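Local coordinates for protein histidine acid phosphatase (Bifidobacterium longum subsp. infantis, PDB 6RXG) that probably removes phosphate groups from inositol polyphosphates such as phytate, and from 2,3-bisphosphoglycerate, as a MINPP1-type histidine acid phosphatase, at residues E265-N270 against K301-Y306. The protein carries 1 engineered substitution. Sequence-based numbering, arbitrary orientation.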
ATOM      1  N   GLU B 265     -22.159   8.415  28.690  1.00 33.82           N
ATOM      2  CA  GLU B 265     -22.210   7.655  29.933  1.00 32.55           C
ATOM      3  C   GLU B 265     -21.283   6.454  29.907  1.00 32.79           C
ATOM      4  O   GLU B 265     -21.017   5.866  30.963  1.00 34.24           O
ATOM      5  CB  GLU B 265     -23.645   7.193  30.210  1.00 33.55           C
ATOM      6  CG  GLU B 265     -24.652   8.349  30.217  1.00 40.25           C
ATOM      7  CD  GLU B 265     -26.090   7.911  30.504  1.00 45.63           C
ATOM      8  OE1 GLU B 265     -26.295   6.826  31.086  1.00 48.72           O
ATOM      9  OE2 GLU B 265     -27.023   8.659  30.150  1.00 47.34           O
ATOM     10  N   TYR B 266     -20.781   6.095  28.732  1.00 29.47           N
ATOM     11  CA  TYR B 266     -19.857   4.987  28.557  1.00 27.27           C
ATOM     12  C   TYR B 266     -18.614   5.513  27.863  1.00 26.98           C
ATOM     13  O   TYR B 266     -18.719   6.305  26.925  1.00 28.26           O
ATOM     14  CB  TYR B 266     -20.441   3.872  27.696  1.00 26.49           C
ATOM     15  CG  TYR B 266     -21.509   2.976  28.314  1.00 25.93           C
ATOM     16  CD1 TYR B 266     -21.292   2.290  29.501  1.00 26.93           C
ATOM     17  CD2 TYR B 266     -22.711   2.777  27.659  1.00 25.76           C
ATOM     18  CE1 TYR B 266     -22.257   1.449  30.023  1.00 27.38           C
ATOM     19  CE2 TYR B 266     -23.663   1.938  28.157  1.00 26.40           C
ATOM     20  CZ  TYR B 266     -23.446   1.276  29.348  1.00 27.64           C
ATOM     21  OH  TYR B 266     -24.415   0.435  29.860  1.00 27.74           O
ATOM     22  N   LYS B 267     -17.450   5.064  28.331  1.00 26.96           N
ATOM     23  CA  LYS B 267     -16.148   5.372  27.750  1.00 28.39           C
ATOM     24  C   LYS B 267     -15.244   4.190  28.074  1.00 25.07           C
ATOM     25  O   LYS B 267     -15.266   3.691  29.200  1.00 27.46           O
ATOM     26  CB  LYS B 267     -15.568   6.671  28.339  1.00 32.95           C
ATOM     27  CG  LYS B 267     -14.780   7.538  27.390  1.00 39.10           C
ATOM     28  CD  LYS B 267     -14.122   8.725  28.116  1.00 43.77           C
ATOM     29  CE  LYS B 267     -13.195   9.507  27.176  1.00 47.26           C
ATOM     30  NZ  LYS B 267     -12.459  10.642  27.811  1.00 50.65           N
ATOM     31  N   TRP B 268     -14.469   3.729  27.102  1.00 21.13           N
ATOM     32  CA  TRP B 268     -13.562   2.604  27.311  1.00 20.36           C
ATOM     33  C   TRP B 268     -12.155   3.006  26.913  1.00 19.46           C
ATOM     34  O   TRP B 268     -11.955   3.587  25.842  1.00 19.35           O
ATOM     35  CB  TRP B 268     -13.978   1.377  26.508  1.00 20.41           C
ATOM     36  CG  TRP B 268     -15.260   0.827  26.946  1.00 18.16           C
ATOM     37  CD1 TRP B 268     -15.469  -0.016  27.985  1.00 19.24           C
ATOM     38  CD2 TRP B 268     -16.536   1.104  26.382  1.00 18.96           C
ATOM     39  NE1 TRP B 268     -16.802  -0.292  28.112  1.00 19.91           N
ATOM     40  CE2 TRP B 268     -17.486   0.389  27.137  1.00 20.14           C
ATOM     41  CE3 TRP B 268     -16.973   1.886  25.313  1.00 18.56           C
ATOM     42  CZ2 TRP B 268     -18.847   0.429  26.852  1.00 20.12           C
ATOM     43  CZ3 TRP B 268     -18.336   1.923  25.030  1.00 17.88           C
ATOM     44  CH2 TRP B 268     -19.248   1.195  25.799  1.00 20.01           C
ATOM     45  N   TYR B 269     -11.202   2.727  27.796  1.00 20.25           N
ATOM     46  CA  TYR B 269      -9.776   2.924  27.557  1.00 19.42           C
ATOM     47  C   TYR B 269      -9.109   1.566  27.383  1.00 20.00           C
ATOM     48  O   TYR B 269      -9.592   0.541  27.872  1.00 21.32           O
ATOM     49  CB  TYR B 269      -9.109   3.669  28.713  1.00 20.54           C
ATOM     50  CG  TYR B 269      -9.596   5.084  28.886  1.00 23.25           C
ATOM     51  CD1 TYR B 269      -9.002   6.129  28.210  1.00 24.99           C
ATOM     52  CD2 TYR B 269     -10.658   5.365  29.728  1.00 26.33           C
ATOM     53  CE1 TYR B 269      -9.462   7.438  28.366  1.00 27.45           C
ATOM     54  CE2 TYR B 269     -11.122   6.656  29.884  1.00 28.29           C
ATOM     55  CZ  TYR B 269     -10.514   7.688  29.209  1.00 29.84           C
ATOM     56  OH  TYR B 269     -10.982   8.981  29.379  1.00 35.41           O
ATOM     57  N   ASN B 270      -7.972   1.565  26.697  1.00 18.66           N
ATOM     58  CA  ASN B 270      -7.291   0.307  26.367  1.00 20.78           C
ATOM     59  C   ASN B 270      -6.436  -0.164  27.552  1.00 21.74           C
ATOM     60  O   ASN B 270      -5.203  -0.161  27.521  1.00 20.11           O
ATOM     61  CB  ASN B 270      -6.458   0.478  25.110  1.00 21.51           C
ATOM     62  CG  ASN B 270      -5.942  -0.841  24.577  1.00 22.51           C
ATOM     63  OD1 ASN B 270      -6.386  -1.910  25.001  1.00 24.23           O
ATOM     64  ND2 ASN B 270      -5.027  -0.776  23.634  1.00 21.94           N
ATOM     65  N   LYS B 301      -8.928   4.759  22.932  1.00 18.32           N
ATOM     66  CA  LYS B 301     -10.227   4.758  23.593  1.00 19.06           C
ATOM     67  C   LYS B 301     -11.390   4.702  22.601  1.00 18.59           C
ATOM     68  O   LYS B 301     -11.253   4.991  21.409  1.00 19.73           O
ATOM     69  CB  LYS B 301     -10.365   5.991  24.485  1.00 20.98           C
ATOM     70  CG  LYS B 301     -10.574   7.290  23.707  1.00 22.75           C
ATOM     71  CD  LYS B 301     -10.169   8.550  24.489  1.00 27.54           C
ATOM     72  CE  LYS B 301      -8.732   8.940  24.162  1.00 32.79           C
ATOM     73  NZ  LYS B 301      -8.338  10.254  24.685  1.00 39.13           N
ATOM     74  N   ILE B 302     -12.530   4.278  23.137  1.00 17.42           N
ATOM     75  CA  ILE B 302     -13.849   4.431  22.517  1.00 17.97           C
ATOM     76  C   ILE B 302     -14.654   5.382  23.398  1.00 19.04           C
ATOM     77  O   ILE B 302     -14.947   5.067  24.559  1.00 19.21           O
ATOM     78  CB  ILE B 302     -14.567   3.079  22.374  1.00 17.90           C
ATOM     79  CG1 ILE B 302     -13.863   2.206  21.330  1.00 17.49           C
ATOM     80  CG2 ILE B 302     -16.060   3.280  21.997  1.00 20.63           C
ATOM     81  CD1 ILE B 302     -14.374   0.756  21.275  1.00 17.35           C
ATOM     82  N   LYS B 303     -15.016   6.545  22.859  1.00 19.33           N
ATOM     83  CA  LYS B 303     -15.873   7.483  23.574  1.00 22.14           C
ATOM     84  C   LYS B 303     -17.099   7.868  22.762  1.00 19.02           C
ATOM     85  O   LYS B 303     -17.849   8.750  23.178  1.00 21.80           O
ATOM     86  CB  LYS B 303     -15.084   8.730  23.986  1.00 27.85           C
ATOM     87  CG  LYS B 303     -14.669   9.635  22.846  1.00 36.39           C
ATOM     88  CD  LYS B 303     -13.712  10.714  23.345  1.00 43.58           C
ATOM     89  CE  LYS B 303     -13.500  11.842  22.325  1.00 48.36           C
ATOM     90  NZ  LYS B 303     -14.463  12.983  22.471  1.00 52.66           N
ATOM     91  N   SER B 304     -17.361   7.177  21.655  1.00 17.10           N
ATOM     92  CA  SER B 304     -18.460   7.539  20.783  1.00 19.38           C
ATOM     93  C   SER B 304     -18.792   6.355  19.895  1.00 18.89           C
ATOM     94  O   SER B 304     -17.978   5.443  19.697  1.00 19.73           O
ATOM     95  CB  SER B 304     -18.125   8.752  19.911  1.00 21.37           C
ATOM     96  OG  SER B 304     -17.154   8.406  18.953  1.00 23.17           O
ATOM     97  N   GLU B 305     -20.002   6.402  19.346  1.00 18.13           N
ATOM     98  CA  GLU B 305     -20.384   5.445  18.315  1.00 18.75           C
ATOM     99  C   GLU B 305     -19.401   5.463  17.156  1.00 17.73           C
ATOM    100  O   GLU B 305     -19.063   4.416  16.604  1.00 16.94           O
ATOM    101  CB  GLU B 305     -21.806   5.753  17.828  1.00 18.78           C
ATOM    102  CG  GLU B 305     -22.881   5.440  18.832  1.00 20.83           C
ATOM    103  CD  GLU B 305     -24.287   5.682  18.295  1.00 24.79           C
ATOM    104  OE1 GLU B 305     -24.539   6.761  17.726  1.00 24.59           O
ATOM    105  OE2 GLU B 305     -25.143   4.791  18.465  1.00 27.75           O
ATOM    106  N   TYR B 306     -18.941   6.648  16.765  1.00 18.38           N
ATOM    107  CA  TYR B 306     -17.990   6.725  15.668  1.00 19.31           C
ATOM    108  C   TYR B 306     -16.749   5.900  15.988  1.00 18.77           C
ATOM    109  O   TYR B 306     -16.296   5.092  15.163  1.00 17.93           O
ATOM    110  CB  TYR B 306     -17.620   8.181  15.406  1.00 20.61           C
ATOM    111  CG  TYR B 306     -16.458   8.302  14.461  1.00 23.22           C
ATOM    112  CD1 TYR B 306     -16.658   8.330  13.085  1.00 26.50           C
ATOM    113  CD2 TYR B 306     -15.174   8.358  14.935  1.00 23.93           C
ATOM    114  CE1 TYR B 306     -15.589   8.423  12.204  1.00 30.93           C
ATOM    115  CE2 TYR B 306     -14.084   8.467  14.050  1.00 27.22           C
ATOM    116  CZ  TYR B 306     -14.305   8.501  12.699  1.00 30.91           C
ATOM    117  OH  TYR B 306     -13.215   8.586  11.852  1.00 35.28           O
TER
HETATM  118  O   HOH W   1     -18.088   8.725  25.883  1.00 28.40           O
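W268 and I302 form the hydrogen-bonded pair of a short two-stranded antiparallel sheet, W268 N giving a nearly straight bond to I302 O (2.9 Å, 169°) and I302 N returning one to W268 O at 2.9 Å; Y269 and K301 are the neighbouring non-hydrogen-bonded pair. The strands close the base of a 30-residue connection without helix or strand, and 301-302 leads into helix 305-321, with S304 at its N-cap. Beyond the paired strands, a water donates to both Y266 O and K303 O, bridging the two backbones where they no longer bond directly. The buried face carries W268 and I302. Here the methyl CG2 of I302, anti to its own backbone N, sits at the indole edge, 3.7 Å from W268 CE3. Helix 59-73 covers this side: I302 touches L62, W268 touches M66, and the indole NE1 bonds to T69. On the other face Y269 and K301 run alongside each other, K301 CB lying 4.0 Å from Y269 CD1. K267, extended beyond CG, passes K303 with its CG 3.6 Å from K303 CB, and its NZ donates to Y269 OH at 2.7 Å. Putting an alanine at Y269 would probably leave the K267 ammonium without this hydroxyl acceptor and the K301 methylenes without the ring beside them. The pairing gives the sheet an apolar inner face and a lysine-rich outer one, where solvent is likely to screen the nearby K267 and K301 charges.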